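Local coordinates for protein peptidoglycan D,D-transpeptidase PbpA (Mycobacterium tuberculosis, PDB 3UN7) that probably cross-links the peptide stems of cell-wall peptidoglycan as a penicillin-binding D,D-transpeptidase, and probably serves in the regulation of cell length, at residues 59-64 and 150-155; 64-69 and 164-169; 132-137 and 316-321; 218-223 and 253-258; 413-418 and 426-431. All blocks are in the same frame, centred on the assembly; numbering follows the deposited sequence.

Contact 1: 59-64 and 150-155; sequences TGFYSL and PSYDPN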
# COMPACT_ATOMS: atom_id res chain seq x y z
N THR A 59 -5.56 -7.62 -11.84
CA THR A 59 -5.74 -8.72 -12.81
C THR A 59 -4.40 -9.29 -13.30
O THR A 59 -4.26 -10.48 -13.45
CB THR A 59 -6.60 -8.31 -14.03
OG1 THR A 59 -5.92 -7.30 -14.76
CG2 THR A 59 -8.00 -7.82 -13.60
N GLY A 60 -3.44 -8.40 -13.54
CA GLY A 60 -2.28 -8.72 -14.35
C GLY A 60 -2.73 -9.03 -15.78
O GLY A 60 -3.81 -8.57 -16.22
N PHE A 61 -1.92 -9.79 -16.50
CA PHE A 61 -2.27 -10.14 -17.89
C PHE A 61 -2.25 -11.64 -18.12
O PHE A 61 -1.71 -12.41 -17.33
CB PHE A 61 -1.38 -9.41 -18.92
CG PHE A 61 0.09 -9.75 -18.84
CD1 PHE A 61 0.59 -10.92 -19.41
CD2 PHE A 61 0.98 -8.88 -18.23
CE1 PHE A 61 1.95 -11.21 -19.36
CE2 PHE A 61 2.35 -9.18 -18.16
CZ PHE A 61 2.83 -10.34 -18.73
N TYR A 62 -2.90 -12.06 -19.20
CA TYR A 62 -2.85 -13.44 -19.60
C TYR A 62 -2.54 -13.41 -21.09
O TYR A 62 -3.35 -12.95 -21.90
CB TYR A 62 -4.17 -14.12 -19.27
CG TYR A 62 -4.26 -15.60 -19.57
CD1 TYR A 62 -3.64 -16.52 -18.74
CD2 TYR A 62 -5.02 -16.08 -20.63
CE1 TYR A 62 -3.73 -17.88 -18.97
CE2 TYR A 62 -5.12 -17.46 -20.88
CZ TYR A 62 -4.47 -18.35 -20.04
OH TYR A 62 -4.54 -19.72 -20.25
N SER A 63 -1.34 -13.88 -21.43
CA SER A 63 -0.76 -13.67 -22.75
C SER A 63 -0.31 -14.97 -23.40
O SER A 63 0.31 -15.81 -22.75
CB SER A 63 0.45 -12.72 -22.62
OG SER A 63 1.24 -12.71 -23.80
N LEU A 64 -0.61 -15.12 -24.69
CA LEU A 64 -0.13 -16.27 -25.45
C LEU A 64 1.39 -16.41 -25.43
O LEU A 64 1.93 -17.52 -25.27
CB LEU A 64 -0.61 -16.20 -26.89
CG LEU A 64 -2.05 -16.58 -27.17
CD1 LEU A 64 -2.37 -16.25 -28.61
CD2 LEU A 64 -2.25 -18.06 -26.90
N PRO A 150 2.35 4.96 -13.11
CA PRO A 150 1.52 4.71 -14.29
C PRO A 150 1.16 3.23 -14.35
O PRO A 150 1.78 2.42 -13.66
CB PRO A 150 2.43 5.09 -15.47
CG PRO A 150 3.83 4.91 -14.94
CD PRO A 150 3.73 5.34 -13.49
N SER A 151 0.15 2.88 -15.14
CA SER A 151 -0.21 1.48 -15.34
C SER A 151 -0.13 1.18 -16.83
O SER A 151 0.39 2.00 -17.59
CB SER A 151 -1.59 1.20 -14.77
OG SER A 151 -1.82 -0.20 -14.64
N TYR A 152 -0.63 0.03 -17.25
CA TYR A 152 -0.54 -0.40 -18.64
C TYR A 152 -1.84 -1.10 -19.01
O TYR A 152 -2.65 -1.41 -18.14
CB TYR A 152 0.63 -1.36 -18.83
CG TYR A 152 0.42 -2.69 -18.17
CD1 TYR A 152 -0.02 -3.80 -18.91
CD2 TYR A 152 0.60 -2.84 -16.79
CE1 TYR A 152 -0.27 -5.02 -18.30
CE2 TYR A 152 0.37 -4.07 -16.18
CZ TYR A 152 -0.07 -5.14 -16.93
OH TYR A 152 -0.29 -6.35 -16.32
N ASP A 153 -2.01 -1.39 -20.29
CA ASP A 153 -3.23 -2.03 -20.76
C ASP A 153 -3.00 -3.53 -21.01
O ASP A 153 -2.39 -3.90 -22.01
CB ASP A 153 -3.69 -1.31 -22.03
CG ASP A 153 -4.94 -1.91 -22.63
OD1 ASP A 153 -5.49 -2.87 -22.07
OD2 ASP A 153 -5.39 -1.38 -23.68
N PRO A 154 -3.48 -4.41 -20.10
CA PRO A 154 -3.30 -5.86 -20.33
C PRO A 154 -3.92 -6.38 -21.62
O PRO A 154 -3.54 -7.45 -22.05
CB PRO A 154 -3.99 -6.49 -19.11
CG PRO A 154 -3.88 -5.42 -18.04
CD PRO A 154 -4.16 -4.16 -18.82
N ASN A 155 -4.82 -5.61 -22.23
CA ASN A 155 -5.41 -6.02 -23.53
C ASN A 155 -4.34 -6.16 -24.60
O ASN A 155 -4.48 -6.98 -25.51
CB ASN A 155 -6.50 -5.06 -23.99
CG ASN A 155 -7.73 -5.15 -23.13
OD1 ASN A 155 -8.42 -6.18 -23.14
ND2 ASN A 155 -8.01 -4.09 -22.35
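Phe61 and Tyr152 cross at about a right angle, the phenol oxygen of Tyr152 meeting the rim of the Phe61 ring in the plane of that ring. Tyr152 OH lies 3.4 Å from Phe61 CD2 and 3.7 Å from Gly60 C, close contacts of an oxygen with the hydrogen-bearing edge of an aromatic ring and with the main chain. The Phe61 CG atom sits between its backbone N and carbonyl carbon (chi1 63°), which puts CG on the Tyr152 side. Pro154 CB packs 3.9 Å from Phe61 CB and 3.6 Å from Gly60 O, so that Gly60, Phe61, Tyr152 and Pro154 form a buried, close-packed group. Gly60, the first residue after helix 52-59, has a positive phi of 63°, a turn that a residue without CB makes easily, and Thr59 OG1 donates to Gly60 O at 2.9 Å. The chain thus passes from that helix into strand 62-63, in the N-terminal region, while lying against the start of helix 154-157 in the transpeptidase region. In contrast, Asp153 and Asn155 are polar and partly exposed. Asp153 is the N-cap of helix 154-157: Asp153 OD1 accepts from Asn155 N at 2.8 Å, from above the carboxylate plane, and from Asn155 ND2 on its syn lone pair. Pro154 suits the first turn of a helix because it has no N-H to satisfy. Tyr62 leads away and makes a cation-pi interaction with Arg23.

Contact 2: 64-69 and 164-169; sequences LRYSST and VQAQAW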
# COMPACT_ATOMS: atom_id res chain seq x y z
N LEU A 64 -0.61 -15.12 -24.69
CA LEU A 64 -0.13 -16.27 -25.45
C LEU A 64 1.39 -16.41 -25.43
O LEU A 64 1.93 -17.52 -25.27
CB LEU A 64 -0.61 -16.20 -26.89
CG LEU A 64 -2.05 -16.58 -27.17
CD1 LEU A 64 -2.37 -16.25 -28.61
CD2 LEU A 64 -2.25 -18.06 -26.90
N ARG A 65 2.11 -15.31 -25.60
CA ARG A 65 3.55 -15.48 -25.63
C ARG A 65 4.29 -15.11 -24.34
O ARG A 65 5.41 -15.56 -24.13
CB ARG A 65 4.17 -14.90 -26.91
CG ARG A 65 4.58 -13.46 -26.86
CD ARG A 65 4.59 -12.85 -28.27
NE ARG A 65 5.41 -13.60 -29.21
CZ ARG A 65 6.71 -13.41 -29.40
NH1 ARG A 65 7.37 -12.48 -28.72
NH2 ARG A 65 7.36 -14.15 -30.28
N TYR A 66 3.64 -14.34 -23.47
CA TYR A 66 4.30 -13.91 -22.23
C TYR A 66 3.76 -14.51 -20.93
O TYR A 66 4.19 -14.12 -19.84
CB TYR A 66 4.39 -12.38 -22.18
CG TYR A 66 5.21 -11.85 -23.33
CD1 TYR A 66 4.59 -11.26 -24.43
CD2 TYR A 66 6.61 -12.01 -23.36
CE1 TYR A 66 5.34 -10.80 -25.51
CE2 TYR A 66 7.36 -11.56 -24.43
CZ TYR A 66 6.72 -10.95 -25.50
OH TYR A 66 7.45 -10.52 -26.59
N SER A 67 2.83 -15.47 -21.06
CA SER A 67 2.24 -16.15 -19.92
C SER A 67 1.31 -15.21 -19.14
O SER A 67 0.65 -14.37 -19.72
CB SER A 67 3.33 -16.75 -19.00
OG SER A 67 2.80 -17.77 -18.18
N SER A 68 1.28 -15.37 -17.82
CA SER A 68 0.31 -14.67 -16.99
C SER A 68 1.03 -13.95 -15.86
O SER A 68 2.17 -14.30 -15.53
CB SER A 68 -0.60 -15.71 -16.38
OG SER A 68 0.19 -16.69 -15.69
N THR A 69 0.36 -12.96 -15.26
CA THR A 69 0.88 -12.29 -14.05
C THR A 69 -0.26 -12.05 -13.08
O THR A 69 -1.42 -12.32 -13.41
CB THR A 69 1.49 -10.90 -14.34
OG1 THR A 69 0.52 -10.09 -15.04
CG2 THR A 69 2.76 -11.03 -15.17
N VAL A 164 1.92 -7.68 -32.12
CA VAL A 164 1.29 -6.75 -31.16
C VAL A 164 1.77 -7.01 -29.71
O VAL A 164 2.06 -6.08 -28.95
CB VAL A 164 -0.26 -6.80 -31.27
CG1 VAL A 164 -0.90 -6.10 -30.09
CG2 VAL A 164 -0.70 -6.16 -32.59
N GLN A 165 1.86 -8.29 -29.34
CA GLN A 165 2.34 -8.62 -28.01
C GLN A 165 3.81 -8.22 -27.84
O GLN A 165 4.16 -7.54 -26.88
CB GLN A 165 2.18 -10.11 -27.74
CG GLN A 165 0.76 -10.61 -27.61
CD GLN A 165 0.73 -12.11 -27.61
OE1 GLN A 165 0.84 -12.74 -26.57
NE2 GLN A 165 0.63 -12.69 -28.80
N ALA A 166 4.66 -8.64 -28.78
CA ALA A 166 6.11 -8.36 -28.69
C ALA A 166 6.45 -6.87 -28.63
O ALA A 166 7.36 -6.47 -27.90
CB ALA A 166 6.86 -9.05 -29.83
N GLN A 167 5.73 -6.06 -29.41
CA GLN A 167 5.95 -4.62 -29.43
C GLN A 167 5.51 -3.97 -28.12
O GLN A 167 6.25 -3.16 -27.57
CB GLN A 167 5.27 -3.96 -30.64
CG GLN A 167 6.15 -3.98 -31.89
CD GLN A 167 5.38 -3.70 -33.17
OE1 GLN A 167 4.20 -3.33 -33.13
NE2 GLN A 167 6.04 -3.89 -34.32
N ALA A 168 4.33 -4.34 -27.62
CA ALA A 168 3.89 -3.89 -26.29
C ALA A 168 4.89 -4.27 -25.21
O ALA A 168 5.22 -3.47 -24.34
CB ALA A 168 2.51 -4.44 -25.95
N TRP A 169 5.37 -5.51 -25.27
CA TRP A 169 6.34 -6.02 -24.31
C TRP A 169 7.61 -5.17 -24.29
O TRP A 169 8.09 -4.79 -23.22
CB TRP A 169 6.67 -7.48 -24.62
CG TRP A 169 7.51 -8.14 -23.59
CD1 TRP A 169 8.83 -8.49 -23.70
CD2 TRP A 169 7.11 -8.51 -22.26
NE1 TRP A 169 9.26 -9.07 -22.53
CE2 TRP A 169 8.23 -9.10 -21.63
CE3 TRP A 169 5.90 -8.41 -21.55
CZ2 TRP A 169 8.17 -9.59 -20.33
CZ3 TRP A 169 5.86 -8.89 -20.25
CH2 TRP A 169 6.98 -9.48 -19.65
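Tyr66 CG stands anti to its carbonyl carbon (chi1 -61°) and Trp169 CG anti to its backbone N (chi1 -172°), positions from which the two rings meet in an offset stack. The Tyr66 ring and the five-membered ring of Trp169 have centroids 3.9 Å apart and planes only 12° from parallel. Trp169 CB adds a CH-pi contact over the same face of the tyrosine. Against the opposite face lies Arg65 CG, offset toward the rim, so the phenol ring is sandwiched between indole and aliphatic chain. The Arg65 chain bends at its third torsion, and Arg65 NH1 donates to Tyr66 OH at 2.9 Å, in the plane of the guanidinium. This suits an exposed arginine: its methylenes pack while NH1 bonds the phenol oxygen. At the tyrosine edge, Tyr66 OH comes within 3.3 Å of Ala166 CA, an approach that a small side chain on the helix permits, while Gln165 CB lies 3.9 Å from Tyr66 CE1.

The Gln165 chain is extended beyond CG, toward the Arg65 backbone. Its OE1 accepts the backbone N-H of Arg65 in a nearly straight bond of 3.0 Å and is also hydrogen-bonded to Ser63 OG, so two hydrogen bonds hold one amide oxygen. Gln165 CB also touches Arg65 CD at 3.7 Å, with guanidinium and amide planes almost perpendicular. The arrangement is that of a beta hairpin, strands 62-63 and 67-68, whose connecting residues 64-66 dock on helix 162-174, tying the N-terminal region to the transpeptidase region near the surface.

Contact 3: 132-137 and 316-321; sequences AVVALE and TPLANA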
# COMPACT_ATOMS: atom_id res chain seq x y z
N ALA A 132 1.54 4.84 -5.76
CA ALA A 132 0.60 3.79 -5.41
C ALA A 132 -0.43 4.25 -4.38
O ALA A 132 -0.19 5.20 -3.63
CB ALA A 132 1.33 2.52 -4.93
N VAL A 133 -1.58 3.58 -4.39
CA VAL A 133 -2.59 3.76 -3.38
C VAL A 133 -3.08 2.38 -2.91
O VAL A 133 -3.35 1.49 -3.73
CB VAL A 133 -3.81 4.57 -3.90
CG1 VAL A 133 -4.92 4.63 -2.84
CG2 VAL A 133 -3.40 5.98 -4.34
N VAL A 134 -3.19 2.21 -1.60
CA VAL A 134 -3.69 0.96 -1.04
C VAL A 134 -4.77 1.33 -0.05
O VAL A 134 -4.61 2.27 0.74
CB VAL A 134 -2.58 0.14 -0.30
CG1 VAL A 134 -3.19 -1.09 0.37
CG2 VAL A 134 -1.48 -0.28 -1.27
N ALA A 135 -5.87 0.58 -0.09
CA ALA A 135 -6.92 0.71 0.89
C ALA A 135 -7.20 -0.67 1.49
O ALA A 135 -7.29 -1.68 0.77
CB ALA A 135 -8.19 1.33 0.28
N LEU A 136 -7.30 -0.70 2.81
CA LEU A 136 -7.50 -1.94 3.55
C LEU A 136 -8.69 -1.75 4.47
O LEU A 136 -8.98 -0.64 4.92
CB LEU A 136 -6.27 -2.27 4.41
CG LEU A 136 -4.91 -2.47 3.71
CD1 LEU A 136 -3.82 -2.75 4.74
CD2 LEU A 136 -4.98 -3.62 2.68
N GLU A 137 -9.38 -2.85 4.74
CA GLU A 137 -10.43 -2.84 5.77
C GLU A 137 -9.78 -3.34 7.05
O GLU A 137 -9.41 -4.51 7.12
CB GLU A 137 -11.56 -3.79 5.36
CG GLU A 137 -12.72 -3.81 6.34
CD GLU A 137 -13.92 -4.49 5.73
OE1 GLU A 137 -13.89 -5.72 5.60
OE2 GLU A 137 -14.88 -3.79 5.36
N THR A 316 6.86 -1.27 1.46
CA THR A 316 5.90 -1.23 0.37
C THR A 316 4.78 -0.30 0.80
O THR A 316 4.58 -0.11 2.00
CB THR A 316 5.30 -2.61 0.06
OG1 THR A 316 4.59 -3.10 1.20
CG2 THR A 316 6.39 -3.63 -0.34
N PRO A 317 4.08 0.33 -0.15
CA PRO A 317 2.84 1.03 0.19
C PRO A 317 1.83 0.16 0.96
O PRO A 317 1.20 0.64 1.89
CB PRO A 317 2.31 1.48 -1.16
CG PRO A 317 3.60 1.72 -1.98
CD PRO A 317 4.46 0.54 -1.57
N LEU A 318 1.68 -1.11 0.58
CA LEU A 318 0.84 -2.02 1.36
C LEU A 318 1.26 -2.14 2.84
O LEU A 318 0.40 -2.14 3.73
CB LEU A 318 0.79 -3.41 0.72
CG LEU A 318 0.04 -4.50 1.48
CD1 LEU A 318 -1.44 -4.18 1.57
CD2 LEU A 318 0.26 -5.90 0.86
N ALA A 319 2.56 -2.28 3.10
CA ALA A 319 3.07 -2.32 4.48
C ALA A 319 2.75 -1.03 5.26
O ALA A 319 2.39 -1.08 6.43
CB ALA A 319 4.57 -2.63 4.51
N ASN A 320 2.86 0.13 4.60
CA ASN A 320 2.48 1.38 5.27
C ASN A 320 0.97 1.46 5.52
O ASN A 320 0.56 1.91 6.59
CB ASN A 320 3.03 2.62 4.54
CG ASN A 320 3.78 3.59 5.48
OD1 ASN A 320 3.76 3.43 6.70
ND2 ASN A 320 4.42 4.60 4.90
N ALA A 321 0.13 1.01 4.58
CA ALA A 321 -1.33 0.90 4.83
C ALA A 321 -1.61 -0.03 6.01
O ALA A 321 -2.51 0.24 6.80
CB ALA A 321 -2.10 0.40 3.58
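Pro317 brings the one ring of this contact, a puckered pyrrolidine, and meets Ala132 through it: Ala132 CB lies 3.8 Å from Pro317 CG and a little farther from Pro317 CB. No aromatic or side-chain amide plane takes part, and the rest is aliphatic side chain, set against its like or against the helix backbone. Val134 is central. Its CG1, anti to the backbone N (chi1 175°), touches both Ala321 CB and Leu318 CD1, each at 3.7 Å, while Val134 CG2 rests on the backbone of Leu318 next to Pro317. Leu136 spans the same two helix residues, with CD2 3.8 Å from Leu318 CD1 and CD1 3.8 Å from Ala321 CB; the Leu136 and Leu318 side chains cross at about a right angle.

The residue types follow the spacing. Strand 132-136 and helix 317-321 approach to 7.9 Å between axes, at 37°, and the alanines at 132 and 321 keep the partners close, while valine and the leucines fill the rest. On the helix, Thr316 is the N-cap, and its OG1 accepts from Ala319 N at 2.9 Å, satisfying an N-H of the first turn. Proline right after the cap is well placed, having no N-H of its own.

Asn320 does not join in: its ND2 is hydrogen-bonded to Thr194 OG1, in the residue following Ser193. Val133 points away from this helix and touches Ile449 and Val453 of helix 446-458 on the other face of the sheet. Helices on both faces of an antiparallel sheet are the hallmark of the penicillin-binding transpeptidase fold, shared with serine beta-lactamases.

Contact 4: 218-223 and 253-258; sequences PTIPLP and CNTAFV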
# COMPACT_ATOMS: atom_id res chain seq x y z
N PRO A 218 16.17 23.52 15.61
CA PRO A 218 16.05 23.43 14.15
C PRO A 218 17.06 22.46 13.51
O PRO A 218 16.82 21.98 12.41
CB PRO A 218 16.32 24.86 13.69
CG PRO A 218 17.16 25.46 14.76
CD PRO A 218 16.67 24.85 16.03
N THR A 219 18.18 22.20 14.19
CA THR A 219 19.14 21.18 13.75
C THR A 219 19.64 20.35 14.93
O THR A 219 19.61 20.81 16.07
CB THR A 219 20.37 21.77 13.00
OG1 THR A 219 21.18 22.52 13.91
CG2 THR A 219 19.95 22.63 11.81
N ILE A 220 20.09 19.14 14.63
CA ILE A 220 20.61 18.21 15.62
C ILE A 220 21.79 17.45 15.01
O ILE A 220 21.66 16.86 13.93
CB ILE A 220 19.48 17.23 16.12
CG1 ILE A 220 19.92 16.44 17.35
CG2 ILE A 220 19.00 16.29 15.00
CD1 ILE A 220 18.77 15.65 18.00
N PRO A 221 22.97 17.47 15.69
CA PRO A 221 24.09 16.69 15.17
C PRO A 221 23.79 15.20 15.27
O PRO A 221 23.12 14.77 16.22
CB PRO A 221 25.25 17.08 16.10
CG PRO A 221 24.62 17.55 17.35
CD PRO A 221 23.32 18.18 16.94
N LEU A 222 24.25 14.42 14.30
CA LEU A 222 24.16 12.98 14.41
C LEU A 222 25.41 12.46 15.11
O LEU A 222 26.51 12.86 14.73
CB LEU A 222 24.00 12.33 13.03
CG LEU A 222 22.66 12.50 12.33
CD1 LEU A 222 22.73 11.93 10.92
CD2 LEU A 222 21.55 11.82 13.13
N PRO A 223 25.25 11.58 16.11
CA PRO A 223 26.40 11.16 16.93
C PRO A 223 27.40 10.35 16.11
O PRO A 223 27.00 9.58 15.25
CB PRO A 223 25.79 10.26 18.02
CG PRO A 223 24.30 10.32 17.83
CD PRO A 223 24.00 10.88 16.49
N CYS A 253 8.17 17.15 13.88
CA CYS A 253 9.47 17.83 13.96
C CYS A 253 10.58 16.80 13.95
O CYS A 253 10.65 15.97 14.84
CB CYS A 253 9.53 18.68 15.23
SG CYS A 253 8.28 19.99 15.29
N ASN A 254 11.44 16.86 12.94
CA ASN A 254 12.50 15.85 12.76
C ASN A 254 13.47 15.66 13.92
O ASN A 254 13.80 14.54 14.29
CB ASN A 254 13.32 16.15 11.50
CG ASN A 254 12.57 15.84 10.22
OD1 ASN A 254 11.68 14.98 10.19
ND2 ASN A 254 12.93 16.53 9.15
N THR A 255 13.95 16.77 14.48
CA THR A 255 15.02 16.69 15.47
C THR A 255 14.56 16.03 16.78
O THR A 255 15.32 15.29 17.42
CB THR A 255 15.67 18.07 15.72
OG1 THR A 255 14.69 18.98 16.21
CG2 THR A 255 16.26 18.61 14.41
N ALA A 256 13.31 16.28 17.15
CA ALA A 256 12.66 15.62 18.27
C ALA A 256 12.59 14.10 18.10
O ALA A 256 12.77 13.37 19.07
CB ALA A 256 11.26 16.20 18.49
N PHE A 257 12.32 13.62 16.89
CA PHE A 257 12.29 12.17 16.66
C PHE A 257 13.68 11.54 16.49
O PHE A 257 13.87 10.36 16.82
CB PHE A 257 11.32 11.82 15.53
CG PHE A 257 9.90 11.94 15.97
CD1 PHE A 257 9.28 10.89 16.62
CD2 PHE A 257 9.21 13.14 15.82
CE1 PHE A 257 7.97 11.00 17.07
CE2 PHE A 257 7.90 13.26 16.28
CZ PHE A 257 7.28 12.18 16.91
N VAL A 258 14.64 12.31 16.01
CA VAL A 258 16.03 11.86 15.99
C VAL A 258 16.45 11.63 17.45
O VAL A 258 16.95 10.55 17.80
CB VAL A 258 16.96 12.90 15.29
CG1 VAL A 258 18.44 12.56 15.50
CG2 VAL A 258 16.63 12.95 13.79
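Strand 219-221 runs at 28° to helix 254-258, the axes 8.1 Å apart at their closest, and the backbones come nearest at Ile220 and Thr255, whose CA atoms are 5.8 Å apart. The strand is paired with 228-230 in a small antiparallel ribbon, while Cys253 is the N-cap residue of the helix and is joined by a disulfide to Cys237.

Ile220 carries the strand side. Its CG1 stands anti to the backbone N (chi1 -169°), and the side chain slides past Thr255 and Val258 in the opposite direction to theirs. Ile220 CG2 touches Thr255 CG2 at 3.6 Å and Val258 CG1 at 3.8 Å; Ile220 CD1 reaches Thr255 O at 3.5 Å. A beta-branched residue suits a strand and offers two branches to spread over one helical turn. Leu222 adds its CD2, 4.0 Å from Val258 CG1, its side chain crossing that of Val258 at about a right angle.

Thr255 serves both kinds of contact. Its CG2 packs on Ile220 CG2 and against the strand backbone at Thr219 C (3.8 Å), while its hydroxyl donates to Ala217 O, which satisfies a buried polar group just before the strand.

The preceding Asn254 faces another way, its OD1 hydrogen-bonded to Lys196 NZ. The sequence places Asn254 as the last residue of the SxN motif and Lys196 as the lysine of the SxxK motif begun by Ser193, the probable acyl-ester nucleophile. The ribbon therefore packs against the helix that bears the SxN asparagine of a penicillin-binding active site.

Contact 5: 413-418 and 426-431; sequences WYIAFA and AVAVLV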
# COMPACT_ATOMS: atom_id res chain seq x y z
N TRP A 413 4.09 10.96 1.17
CA TRP A 413 3.31 9.88 1.72
C TRP A 413 2.14 10.44 2.51
O TRP A 413 2.26 11.49 3.15
CB TRP A 413 4.14 9.10 2.73
CG TRP A 413 5.14 8.09 2.24
CD1 TRP A 413 6.48 8.27 2.10
CD2 TRP A 413 4.88 6.71 1.92
NE1 TRP A 413 7.08 7.10 1.68
CE2 TRP A 413 6.12 6.12 1.58
CE3 TRP A 413 3.72 5.92 1.88
CZ2 TRP A 413 6.24 4.77 1.19
CZ3 TRP A 413 3.83 4.56 1.49
CH2 TRP A 413 5.08 4.01 1.16
N TYR A 414 1.04 9.70 2.51
CA TYR A 414 -0.07 9.93 3.44
C TYR A 414 -0.54 8.55 3.88
O TYR A 414 -0.84 7.71 3.04
CB TYR A 414 -1.21 10.64 2.72
CG TYR A 414 -2.44 11.00 3.55
CD1 TYR A 414 -2.42 12.08 4.44
CD2 TYR A 414 -3.64 10.31 3.38
CE1 TYR A 414 -3.57 12.45 5.15
CE2 TYR A 414 -4.77 10.65 4.08
CZ TYR A 414 -4.73 11.70 4.97
OH TYR A 414 -5.88 12.02 5.64
N ILE A 415 -0.58 8.31 5.18
CA ILE A 415 -1.20 7.09 5.70
C ILE A 415 -2.31 7.50 6.67
O ILE A 415 -2.17 8.49 7.38
CB ILE A 415 -0.18 6.10 6.34
CG1 ILE A 415 0.56 6.72 7.53
CG2 ILE A 415 0.83 5.63 5.28
CD1 ILE A 415 1.31 5.68 8.38
N ALA A 416 -3.41 6.75 6.66
CA ALA A 416 -4.60 7.23 7.37
C ALA A 416 -5.63 6.15 7.61
O ALA A 416 -5.60 5.10 6.97
CB ALA A 416 -5.24 8.41 6.62
N PHE A 417 -6.52 6.41 8.56
CA PHE A 417 -7.69 5.58 8.75
C PHE A 417 -8.88 6.41 9.23
O PHE A 417 -8.70 7.51 9.74
CB PHE A 417 -7.40 4.36 9.64
CG PHE A 417 -6.92 4.70 11.02
CD1 PHE A 417 -7.83 4.83 12.06
CD2 PHE A 417 -5.55 4.83 11.29
CE1 PHE A 417 -7.39 5.11 13.36
CE2 PHE A 417 -5.10 5.11 12.58
CZ PHE A 417 -6.02 5.24 13.62
N ALA A 418 -10.08 5.89 9.04
CA ALA A 418 -11.30 6.63 9.32
C ALA A 418 -12.49 5.68 9.32
O ALA A 418 -12.42 4.62 8.71
CB ALA A 418 -11.50 7.73 8.25
N ALA A 426 -8.45 1.92 5.93
CA ALA A 426 -7.12 2.46 6.17
C ALA A 426 -6.48 2.62 4.80
O ALA A 426 -6.71 1.78 3.92
CB ALA A 426 -6.33 1.51 7.01
N VAL A 427 -5.68 3.66 4.60
CA VAL A 427 -5.10 3.94 3.29
C VAL A 427 -3.62 4.27 3.40
O VAL A 427 -3.14 4.73 4.44
CB VAL A 427 -5.83 5.09 2.52
CG1 VAL A 427 -7.31 4.77 2.34
CG2 VAL A 427 -5.66 6.48 3.24
N ALA A 428 -2.90 4.00 2.32
CA ALA A 428 -1.57 4.57 2.14
C ALA A 428 -1.49 5.12 0.74
O ALA A 428 -1.89 4.45 -0.22
CB ALA A 428 -0.48 3.53 2.33
N VAL A 429 -0.98 6.34 0.64
CA VAL A 429 -0.75 6.98 -0.65
C VAL A 429 0.73 7.25 -0.71
O VAL A 429 1.31 7.85 0.22
CB VAL A 429 -1.51 8.31 -0.76
CG1 VAL A 429 -1.21 9.01 -2.09
CG2 VAL A 429 -3.00 8.08 -0.58
N LEU A 430 1.36 6.77 -1.77
CA LEU A 430 2.71 7.21 -2.08
C LEU A 430 2.71 7.94 -3.42
O LEU A 430 2.31 7.36 -4.44
CB LEU A 430 3.68 6.03 -2.10
CG LEU A 430 5.01 6.44 -2.76
CD1 LEU A 430 5.95 7.13 -1.76
CD2 LEU A 430 5.63 5.23 -3.40
N VAL A 431 3.14 9.21 -3.41
CA VAL A 431 3.36 9.96 -4.63
C VAL A 431 4.87 10.13 -4.80
O VAL A 431 5.51 10.89 -4.05
CB VAL A 431 2.71 11.38 -4.59
CG1 VAL A 431 3.02 12.11 -5.88
CG2 VAL A 431 1.19 11.28 -4.39
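Trp413 and Leu430 face each other in a non-hydrogen-bonded pair, and Leu430 CD1 lies over one face of the indole, 3.7 Å from the centroid of its five-membered ring and 3.5 Å from Trp413 CE2. On the face of the sheet that carries Trp413 and Leu430, Ile415 CG2 meets Ala428 CB at 3.9 Å; a small residue suits position 428 because Ala321 of helix 317-328 packs there as well. The other face of the sheet carries Tyr414 with Val429 and Ala416 with Val427, where Ala416 CB and Val427 CG2 are in contact.

The main chain sets this register. Strands 413-418 and 426-431 are antiparallel, and Tyr414 with Val429 and Ala416 with Val427 each exchange two hydrogen bonds. Val429 N donates to Tyr414 O at 2.8 Å, nearly along the C=O axis, and Tyr414 N to Val429 O at 3.0 Å. CA-H...O contacts accompany these bonds, such as Ala426 CA to Ala416 O at 3.1 Å.

Outside the pair, Trp413 NE1 is hydrogen-bonded to Pro190 O and Tyr414 OH to Glu378 OE1, so the indole N-H and the phenol hydroxyl each have a partner. Backbone bonds of Trp413 with Gly397 and of Ile415 with Lys395 attach strand 393-399, whose Lys395, Thr396 and Gly397 match the KTG motif of the family. Across the pair the chemistry is thus main-chain hydrogen bonding with apolar side-chain contacts, which places a largely apolar hairpin next to the probable active site, the Trp413 side chain being about 7 Å from that of Ser193.

Overall arrangement
Contacts 3 and 5 form the core: their centres are about 7 Å apart, they share one sheet, with strand 131-136 hydrogen-bonded to 425-431, and helix 317-328 touches both strands and strand 411-418. Contact 3 is purely apolar, while contact 5 adds backbone hydrogen bonds. Contacts 1 and 2, centres about 9 Å apart, hold the approach to, and the turn of, the same small hairpin against successive helices, 154-157 and 162-174, and are linked by Ser63 to Gln165; contact 1 is buried, contact 2 nearer the surface and richer in polar and stacked groups. Contact 4, partly buried and apolar, lies across the chain centre from these two; like contact 5, it is near the probable active site.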